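Local coordinates for protein putative succinylglutamate desuccinylase / aspartoacylase (Shewanella amazonensis, PDB 3FMC) that is probably a zinc-dependent hydrolase of the succinylglutamate desuccinylase/aspartoacylase family, thought to act on ester bonds, at residues 23-28 and 71-76; 36-41 and 67-72; 167-172 and 237-242. One frame throughout, in Å; residues are numbered along the deposited sequence.

Contact 1: residues 23-28 and 71-76; sequences PVYRFK and LVPLAN
An antiparallel strand pairing links Tyr25, on strand 19-27, to Leu71, near the end of strand 69-72, within the alpha/beta fold of the zinc-exopeptidase clan (M14, carboxypeptidase-like). Tyr25 N donates to Leu71 O at 2.8 Å, almost straight at 175° on the hydrogen. Leu71 N returns a bond to Tyr25 O at 2.7 Å. Each donor lies in the plane of the carbonyl it meets, and the two bonds make this a hydrogen-bonded pair. The ladder stops where Pro73, which has no N-H, follows Val72. Pro23 O is buried here and has no hydrogen-bond partner in the model.

Tyr25 and Leu71 send their side chains to the same face. Tyr25 CG lies beside the backbone N, anti to the carbonyl carbon (chi1 -65°). The ring's edge atom CE2 meets Pro73 CG at 3.9 Å, and that proline carbon lies in the ring plane. The two side chains cross at about a right angle. Phe27 likewise offers an edge, with CE1 3.6 Å from Leu71 CD1. On the other face Val24 and Val72 lie side by side, CG1 of the first 4.1 Å from CG2 of the second.

Met57 of helix 48-60 packs on both Tyr25 and Phe27. Tyr25 OH is hydrogen-bonded to Leu323 O of the second subunit, so the hydroxyl ties two chains together. An alanine here would probably leave that carbonyl without its hydroxyl mate and open a gap beside Pro73 CG. At the far end of the pairing the two prolines meet, and Pro23 CD rests 3.5 Å from Pro73 O.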
loop_
_atom_site.group_PDB
_atom_site.type_symbol
_atom_site.label_atom_id
_atom_site.label_comp_id
_atom_site.label_asym_id
_atom_site.label_seq_id
_atom_site.Cartn_x
_atom_site.Cartn_y
_atom_site.Cartn_z
ATOM N N PRO C 23 1.011 25.018 8.847
ATOM C CA PRO C 23 1.401 26.429 8.840
ATOM C C PRO C 23 0.154 27.245 8.465
ATOM O O PRO C 23 -0.522 26.908 7.494
ATOM C CB PRO C 23 2.447 26.506 7.723
ATOM C CG PRO C 23 2.084 25.439 6.782
ATOM C CD PRO C 23 1.250 24.395 7.535
ATOM N N VAL C 24 -0.190 28.235 9.287
ATOM C CA VAL C 24 -1.343 29.131 9.056
ATOM C C VAL C 24 -0.803 30.530 8.822
ATOM O O VAL C 24 -0.176 31.093 9.740
ATOM C CB VAL C 24 -2.310 29.094 10.238
ATOM C CG1 VAL C 24 -3.590 29.979 9.967
ATOM C CG2 VAL C 24 -2.674 27.642 10.537
ATOM N N TYR C 25 -1.001 31.061 7.600
ATOM C CA TYR C 25 -0.531 32.379 7.226
ATOM C C TYR C 25 -1.713 33.339 7.274
ATOM O O TYR C 25 -2.816 32.993 6.860
ATOM C CB TYR C 25 0.067 32.368 5.835
ATOM C CG TYR C 25 1.330 31.528 5.743
ATOM C CD1 TYR C 25 2.536 32.027 6.176
ATOM C CD2 TYR C 25 1.301 30.243 5.207
ATOM C CE1 TYR C 25 3.666 31.294 6.103
ATOM C CE2 TYR C 25 2.457 29.489 5.124
ATOM C CZ TYR C 25 3.629 30.001 5.594
ATOM O OH TYR C 25 4.797 29.278 5.535
ATOM N N ARG C 26 -1.520 34.490 7.896
ATOM C CA ARG C 26 -2.595 35.455 7.983
ATOM C C ARG C 26 -2.184 36.838 7.567
ATOM O O ARG C 26 -1.113 37.336 7.980
ATOM C CB ARG C 26 -3.140 35.546 9.377
ATOM C CG ARG C 26 -4.503 36.259 9.381
ATOM C CD ARG C 26 -4.843 36.781 10.734
ATOM N NE ARG C 26 -6.283 36.909 10.907
ATOM C CZ ARG C 26 -6.876 37.521 11.932
ATOM N NH1 ARG C 26 -6.163 38.128 12.879
ATOM N NH2 ARG C 26 -8.204 37.547 11.998
ATOM N N PHE C 27 -3.014 37.416 6.699
ATOM C CA PHE C 27 -2.932 38.822 6.316
ATOM C C PHE C 27 -4.087 39.537 7.054
ATOM O O PHE C 27 -5.240 39.174 6.907
ATOM C CB PHE C 27 -3.137 39.002 4.836
ATOM C CG PHE C 27 -2.086 38.396 3.994
ATOM C CD1 PHE C 27 -2.086 37.054 3.701
ATOM C CD2 PHE C 27 -1.084 39.190 3.463
ATOM C CE1 PHE C 27 -1.088 36.513 2.869
ATOM C CE2 PHE C 27 -0.113 38.661 2.635
ATOM C CZ PHE C 27 -0.114 37.330 2.334
ATOM N N LYS C 28 -3.766 40.501 7.907
ATOM C CA LYS C 28 -4.788 41.261 8.635
ATOM C C LYS C 28 -5.438 42.324 7.714
ATOM O O LYS C 28 -4.760 43.084 7.035
ATOM C CB LYS C 28 -4.173 41.952 9.849
ATOM N N LEU C 71 -4.509 31.612 5.261
ATOM C CA LEU C 71 -4.222 30.586 4.265
ATOM C C LEU C 71 -3.464 29.441 4.926
ATOM O O LEU C 71 -2.504 29.651 5.681
ATOM C CB LEU C 71 -3.457 31.119 3.045
ATOM C CG LEU C 71 -3.969 32.441 2.417
ATOM C CD1 LEU C 71 -3.286 33.719 3.105
ATOM C CD2 LEU C 71 -3.758 32.372 0.926
ATOM N N VAL C 72 -3.931 28.237 4.609
ATOM C CA VAL C 72 -3.416 26.991 5.198
ATOM C C VAL C 72 -2.990 26.019 4.081
ATOM O O VAL C 72 -3.766 25.180 3.657
ATOM C CB VAL C 72 -4.444 26.345 6.167
ATOM C CG1 VAL C 72 -3.821 25.109 6.932
ATOM C CG2 VAL C 72 -4.994 27.364 7.187
ATOM N N PRO C 73 -1.767 26.175 3.578
ATOM C CA PRO C 73 -1.214 25.215 2.611
ATOM C C PRO C 73 -0.796 23.973 3.430
ATOM O O PRO C 73 -0.734 24.022 4.672
ATOM C CB PRO C 73 0.008 25.927 2.050
ATOM C CG PRO C 73 0.463 26.805 3.212
ATOM C CD PRO C 73 -0.796 27.236 3.934
ATOM N N LEU C 74 -0.552 22.860 2.752
ATOM C CA LEU C 74 -0.030 21.671 3.416
ATOM C C LEU C 74 -0.899 21.271 4.585
ATOM O O LEU C 74 -0.414 20.950 5.693
ATOM C CB LEU C 74 1.440 21.927 3.831
ATOM C CG LEU C 74 2.429 22.347 2.748
ATOM C CD1 LEU C 74 3.714 22.951 3.325
ATOM C CD2 LEU C 74 2.738 21.224 1.725
ATOM N N ALA C 75 -2.196 21.256 4.317
ATOM C CA ALA C 75 -3.178 21.111 5.405
ATOM C C ALA C 75 -3.308 19.694 6.012
ATOM O O ALA C 75 -3.990 19.533 7.009
ATOM C CB ALA C 75 -4.578 21.649 5.000
ATOM N N ASN C 76 -2.627 18.713 5.435
ATOM C CA ASN C 76 -2.692 17.330 5.928
ATOM C C ASN C 76 -1.346 16.638 5.784
ATOM O O ASN C 76 -1.157 15.805 4.897
ATOM C CB ASN C 76 -3.786 16.592 5.173
ATOM C CG ASN C 76 -3.955 15.140 5.635
ATOM O OD1 ASN C 76 -3.437 14.749 6.687
ATOM N ND2 ASN C 76 -4.701 14.361 4.872
#

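Contact 2: residues 36-41 and 67-72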
loop_
_atom_site.group_PDB
_atom_site.type_symbol
_atom_site.label_atom_id
_atom_site.label_comp_id
_atom_site.label_asym_id
_atom_site.label_seq_id
_atom_site.Cartn_x
_atom_site.Cartn_y
_atom_site.Cartn_z
ATOM N N VAL C 36 -11.674 35.771 5.098
ATOM C CA VAL C 36 -11.515 34.645 4.167
ATOM C C VAL C 36 -10.565 33.611 4.780
ATOM O O VAL C 36 -9.508 33.952 5.360
ATOM C CB VAL C 36 -10.918 35.107 2.836
ATOM C CG1 VAL C 36 -10.902 33.977 1.793
ATOM C CG2 VAL C 36 -11.711 36.365 2.296
ATOM N N TYR C 37 -10.955 32.365 4.616
ATOM C CA TYR C 37 -10.155 31.211 5.021
ATOM C C TYR C 37 -9.926 30.329 3.785
ATOM O O TYR C 37 -10.881 29.955 3.120
ATOM C CB TYR C 37 -10.838 30.429 6.111
ATOM C CG TYR C 37 -10.129 29.135 6.461
ATOM C CD1 TYR C 37 -9.125 29.088 7.430
ATOM C CD2 TYR C 37 -10.468 27.951 5.814
ATOM C CE1 TYR C 37 -8.477 27.849 7.737
ATOM C CE2 TYR C 37 -9.841 26.742 6.122
ATOM C CZ TYR C 37 -8.833 26.710 7.097
ATOM O OH TYR C 37 -8.185 25.535 7.418
ATOM N N ILE C 38 -8.656 30.058 3.482
ATOM C CA ILE C 38 -8.253 29.277 2.284
ATOM C C ILE C 38 -7.353 28.137 2.753
ATOM O O ILE C 38 -6.427 28.368 3.534
ATOM C CB ILE C 38 -7.481 30.142 1.267
ATOM C CG1 ILE C 38 -8.266 31.437 0.988
ATOM C CG2 ILE C 38 -7.163 29.349 -0.016
ATOM C CD1 ILE C 38 -7.606 32.389 -0.053
ATOM N N GLN C 39 -7.642 26.925 2.289
ATOM C CA GLN C 39 -6.788 25.762 2.591
ATOM C C GLN C 39 -6.514 24.950 1.334
ATOM O O GLN C 39 -7.250 25.018 0.368
ATOM C CB GLN C 39 -7.369 24.866 3.693
ATOM C CG GLN C 39 -8.674 24.172 3.342
ATOM C CD GLN C 39 -9.223 23.337 4.438
ATOM O OE1 GLN C 39 -8.991 23.600 5.609
ATOM N NE2 GLN C 39 -9.948 22.291 4.066
ATOM N N ALA C 40 -5.442 24.160 1.386
ATOM C CA ALA C 40 -5.020 23.323 0.274
ATOM C C ALA C 40 -4.443 22.019 0.802
ATOM O O ALA C 40 -3.858 21.993 1.904
ATOM C CB ALA C 40 -3.905 24.012 -0.545
ATOM N N ASN C 41 -4.530 21.005 -0.047
ATOM C CA ASN C 41 -3.747 19.733 0.076
ATOM C C ASN C 41 -4.234 18.860 1.243
ATOM O O ASN C 41 -3.436 18.159 1.917
ATOM C CB ASN C 41 -2.234 20.099 0.180
ATOM C CG ASN C 41 -1.246 19.010 -0.302
ATOM O OD1 ASN C 41 -0.024 19.186 -0.123
ATOM N ND2 ASN C 41 -1.728 17.941 -0.939
ATOM N N GLY C 67 -10.349 43.070 4.371
ATOM C CA GLY C 67 -10.739 41.993 5.247
ATOM C C GLY C 67 -9.580 41.035 5.485
ATOM O O GLY C 67 -8.604 41.005 4.715
ATOM N N ASP C 68 -9.674 40.281 6.561
ATOM C CA ASP C 68 -8.618 39.322 6.925
ATOM C C ASP C 68 -8.625 38.146 5.950
ATOM O O ASP C 68 -9.706 37.723 5.488
ATOM C CB ASP C 68 -8.838 38.727 8.305
ATOM C CG ASP C 68 -8.709 39.710 9.413
ATOM O OD1 ASP C 68 -8.111 40.772 9.205
ATOM O OD2 ASP C 68 -9.248 39.415 10.494
ATOM N N ILE C 69 -7.433 37.642 5.639
ATOM C CA ILE C 69 -7.290 36.419 4.818
ATOM C C ILE C 69 -6.316 35.475 5.538
ATOM O O ILE C 69 -5.210 35.894 5.852
ATOM C CB ILE C 69 -6.731 36.692 3.418
ATOM C CG1 ILE C 69 -7.607 37.690 2.641
ATOM C CG2 ILE C 69 -6.581 35.334 2.614
ATOM C CD1 ILE C 69 -7.057 38.065 1.237
ATOM N N SER C 70 -6.761 34.246 5.832
ATOM C CA SER C 70 -5.922 33.180 6.449
ATOM C C SER C 70 -5.739 32.080 5.433
ATOM O O SER C 70 -6.701 31.710 4.766
ATOM C CB SER C 70 -6.563 32.614 7.680
ATOM O OG SER C 70 -6.516 33.596 8.695
ATOM N N LEU C 71 -4.509 31.612 5.261
ATOM C CA LEU C 71 -4.222 30.586 4.265
ATOM C C LEU C 71 -3.464 29.441 4.926
ATOM O O LEU C 71 -2.504 29.651 5.681
ATOM C CB LEU C 71 -3.457 31.119 3.045
ATOM C CG LEU C 71 -3.969 32.441 2.417
ATOM C CD1 LEU C 71 -3.286 33.719 3.105
ATOM C CD2 LEU C 71 -3.758 32.372 0.926
ATOM N N VAL C 72 -3.931 28.237 4.609
ATOM C CA VAL C 72 -3.416 26.991 5.198
ATOM C C VAL C 72 -2.990 26.019 4.081
ATOM O O VAL C 72 -3.766 25.180 3.657
ATOM C CB VAL C 72 -4.444 26.345 6.167
ATOM C CG1 VAL C 72 -3.821 25.109 6.932
ATOM C CG2 VAL C 72 -4.994 27.364 7.187
HETATM O O HOH W 1 -9.138 35.117 8.034
#
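Tyr37 CG is anti to the backbone N (chi1 173°), and the ring that follows meets a methyl of Val72, whose CG2 is 3.6 Å from Tyr37 CE1. The approach is oblique. The contact is the parallel strand pair of a beta-alpha-beta unit, strand 36-40, helix 48-60 and strand 69-72. On the face toward that helix, Ile38 is extended (chi2 -179°) and its CD1 reaches the neighbouring strand. CD1 lies 4.0 Å from Leu71 CD2 and also touches Ile69 CG2. Leu56 and Ile53 of the helix cover Ile38 and Leu71 respectively.

Five backbone bonds join the strands. Ile38 is bonded through both its polar atoms: N to Ser70 O, and O to Val72 N at 2.7 Å. Ala40 N to Val72 O is longer, at 3.0 Å.

The Tyr37 hydroxyl, which also touches Val72 CG2, donates to Gln39 OE1 at 2.8 Å, with the acceptor in the ring plane and the donor in the amide plane. This fixes one end of the Gln39 amide. The other end, NE2, is bonded to Asp170 OD1 and Tyr104 OH, so the group is unlikely to turn over. At the opposite end of the pair, Val36 O takes two donors. One is Ser70 N, and the other is a water 2.9 Å away that also bonds Ser70 OG at 3.1 Å.

Contact 3: residues 167-172 and 237-242; sequences IVLDLH and SALTLE
His172 CD2 meets the methyl CG2 of Thr240 at 3.5 Å, obliquely to the ring. Glu242 lies alongside the same histidine, pointing the same way. Its chain bends at chi2 (-82°), which turns CD back toward His172, and OE2 comes to 3.5 Å from His172 CB. The carboxylate and ring planes are 26° apart. Within its own strand His172 NE2 donates to Asp170 OD2 at 2.7 Å. The acceptor lies in the ring plane, but the donor sits 63° above the carboxylate plane. A water also donates to Asp170 OD2 and to Thr240 OG1, 2.7 Å from each.

The next shell helps to position these groups. Asp170 OD1 is bonded to Gln39 NE2, and Thr240 OG1 to Asp211. His172 ND1 is turned toward Glu46 and bonds it weakly. The donor atoms of His43, Glu46 and His172 converge in a way consistent with a zinc site that holds no metal in this model.

Five backbone bonds hold the parallel strands in register. The straightest at its carbonyl, His172 N to Leu241 O, is 2.7 Å long. The opposite face is apolar, with Leu169 CD2 3.7 Å from Leu239 CD1. Helix 251-267 covers that leucine face through Ile261 and Tyr264, helix 210-227 packs on Asp170 and Ala238, and strands 36-40 and 176-184 flank the pair.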
loop_
_atom_site.group_PDB
_atom_site.type_symbol
_atom_site.label_atom_id
_atom_site.label_comp_id
_atom_site.label_asym_id
_atom_site.label_seq_id
_atom_site.Cartn_x
_atom_site.Cartn_y
_atom_site.Cartn_z
ATOM N N ILE C 167 -15.940 33.704 4.219
ATOM C CA ILE C 167 -15.693 33.021 2.944
ATOM C C ILE C 167 -14.676 31.907 3.161
ATOM O O ILE C 167 -13.607 32.140 3.731
ATOM C CB ILE C 167 -15.136 34.014 1.901
ATOM C CG1 ILE C 167 -16.136 35.171 1.685
ATOM C CG2 ILE C 167 -14.803 33.306 0.558
ATOM C CD1 ILE C 167 -15.505 36.349 0.959
ATOM N N VAL C 168 -15.017 30.718 2.679
ATOM C CA VAL C 168 -14.159 29.543 2.785
ATOM C C VAL C 168 -13.867 29.012 1.400
ATOM O O VAL C 168 -14.812 28.734 0.649
ATOM C CB VAL C 168 -14.836 28.445 3.631
ATOM C CG1 VAL C 168 -14.056 27.145 3.579
ATOM C CG2 VAL C 168 -15.050 28.945 5.108
ATOM N N LEU C 169 -12.593 28.908 1.062
ATOM C CA LEU C 169 -12.169 28.352 -0.234
ATOM C C LEU C 169 -11.288 27.123 0.021
ATOM O O LEU C 169 -10.219 27.237 0.602
ATOM C CB LEU C 169 -11.384 29.373 -1.073
ATOM C CG LEU C 169 -12.035 30.731 -1.325
ATOM C CD1 LEU C 169 -11.033 31.622 -2.128
ATOM C CD2 LEU C 169 -13.388 30.556 -1.988
ATOM N N ASP C 170 -11.763 25.960 -0.404
ATOM C CA ASP C 170 -11.038 24.668 -0.222
ATOM C C ASP C 170 -10.426 24.329 -1.578
ATOM O O ASP C 170 -11.135 24.123 -2.550
ATOM C CB ASP C 170 -12.018 23.596 0.257
ATOM C CG ASP C 170 -11.318 22.349 0.841
ATOM O OD1 ASP C 170 -10.085 22.380 0.986
ATOM O OD2 ASP C 170 -12.022 21.340 1.123
ATOM N N LEU C 171 -9.111 24.310 -1.629
ATOM C CA LEU C 171 -8.401 24.055 -2.865
ATOM C C LEU C 171 -8.021 22.577 -3.009
ATOM O O LEU C 171 -7.210 22.020 -2.215
ATOM C CB LEU C 171 -7.159 24.919 -2.984
ATOM C CG LEU C 171 -7.345 26.422 -2.726
ATOM C CD1 LEU C 171 -6.010 27.105 -2.944
ATOM C CD2 LEU C 171 -8.425 27.021 -3.611
ATOM N N HIS C 172 -8.565 21.994 -4.077
ATOM C CA HIS C 172 -8.361 20.605 -4.444
ATOM C C HIS C 172 -7.861 20.488 -5.890
ATOM O O HIS C 172 -7.677 21.474 -6.595
ATOM C CB HIS C 172 -9.689 19.841 -4.280
ATOM C CG HIS C 172 -10.117 19.615 -2.845
ATOM N ND1 HIS C 172 -10.038 18.378 -2.220
ATOM C CD2 HIS C 172 -10.632 20.466 -1.925
ATOM C CE1 HIS C 172 -10.487 18.484 -0.980
ATOM N NE2 HIS C 172 -10.850 19.740 -0.772
ATOM N N SER C 237 -19.921 31.941 2.558
ATOM C CA SER C 237 -19.688 31.452 1.217
ATOM C C SER C 237 -18.662 30.318 1.410
ATOM O O SER C 237 -17.720 30.489 2.137
ATOM C CB SER C 237 -19.137 32.551 0.323
ATOM O OG SER C 237 -20.134 33.547 0.157
ATOM N N ALA C 238 -18.860 29.183 0.750
ATOM C CA ALA C 238 -17.929 28.039 0.846
ATOM C C ALA C 238 -17.935 27.356 -0.502
ATOM O O ALA C 238 -18.967 26.810 -0.955
ATOM C CB ALA C 238 -18.311 27.081 1.957
ATOM N N LEU C 239 -16.781 27.438 -1.143
ATOM C CA LEU C 239 -16.580 26.943 -2.512
ATOM C C LEU C 239 -15.382 26.002 -2.534
ATOM O O LEU C 239 -14.416 26.200 -1.783
ATOM C CB LEU C 239 -16.277 28.152 -3.395
ATOM C CG LEU C 239 -17.408 29.199 -3.333
ATOM C CD1 LEU C 239 -16.836 30.557 -3.261
ATOM C CD2 LEU C 239 -18.335 29.006 -4.505
ATOM N N THR C 240 -15.419 25.005 -3.431
ATOM C CA THR C 240 -14.313 24.061 -3.569
ATOM C C THR C 240 -13.808 24.162 -4.985
ATOM O O THR C 240 -14.545 23.935 -5.918
ATOM C CB THR C 240 -14.777 22.623 -3.207
ATOM O OG1 THR C 240 -15.341 22.632 -1.886
ATOM C CG2 THR C 240 -13.649 21.617 -3.299
ATOM N N LEU C 241 -12.549 24.523 -5.121
ATOM C CA LEU C 241 -11.917 24.679 -6.397
ATOM C C LEU C 241 -11.072 23.446 -6.690
ATOM O O LEU C 241 -10.224 23.095 -5.899
ATOM C CB LEU C 241 -11.056 25.953 -6.393
ATOM C CG LEU C 241 -11.756 27.361 -6.335
ATOM C CD1 LEU C 241 -12.570 27.665 -5.135
ATOM C CD2 LEU C 241 -10.648 28.450 -6.621
ATOM N N GLU C 242 -11.348 22.783 -7.826
ATOM C CA GLU C 242 -10.657 21.560 -8.265
ATOM C C GLU C 242 -9.784 22.014 -9.414
ATOM O O GLU C 242 -10.219 22.085 -10.581
ATOM C CB GLU C 242 -11.679 20.504 -8.723
ATOM C CG GLU C 242 -12.775 20.121 -7.723
ATOM C CD GLU C 242 -12.328 19.080 -6.676
ATOM O OE1 GLU C 242 -11.471 18.244 -6.991
ATOM O OE2 GLU C 242 -12.872 19.119 -5.560
HETATM O O HOH W 2 -14.592 21.064 0.199
HETATM O O HOH W 3 -10.941 16.164 -4.574
#

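In the fold
The three contacts follow neighbouring strands in the order 19-27, 69-72, 36-40, 167-174, 237-243. Contacts 1 and 2 share Leu71 and Val72, and their centres are 6 Å apart. They are also joined by a salt bridge, Arg26 NH2 to Asp68 OD2 at 2.6 Å. Contacts 2 and 3, with centres 10 Å apart, meet through backbone bonds such as the probable one from Leu171 N to Gln39 O, 2.8 Å. Contacts 1 and 3 do not touch; their nearest atoms are about 7 Å apart. Contact 3 carries His172 of the possible metal site, and the side chain of Glu242 lies about 5 Å from a bound sulfate, probably from the crystallisation liquor. Contact 1 lies instead against two neighbouring subunits.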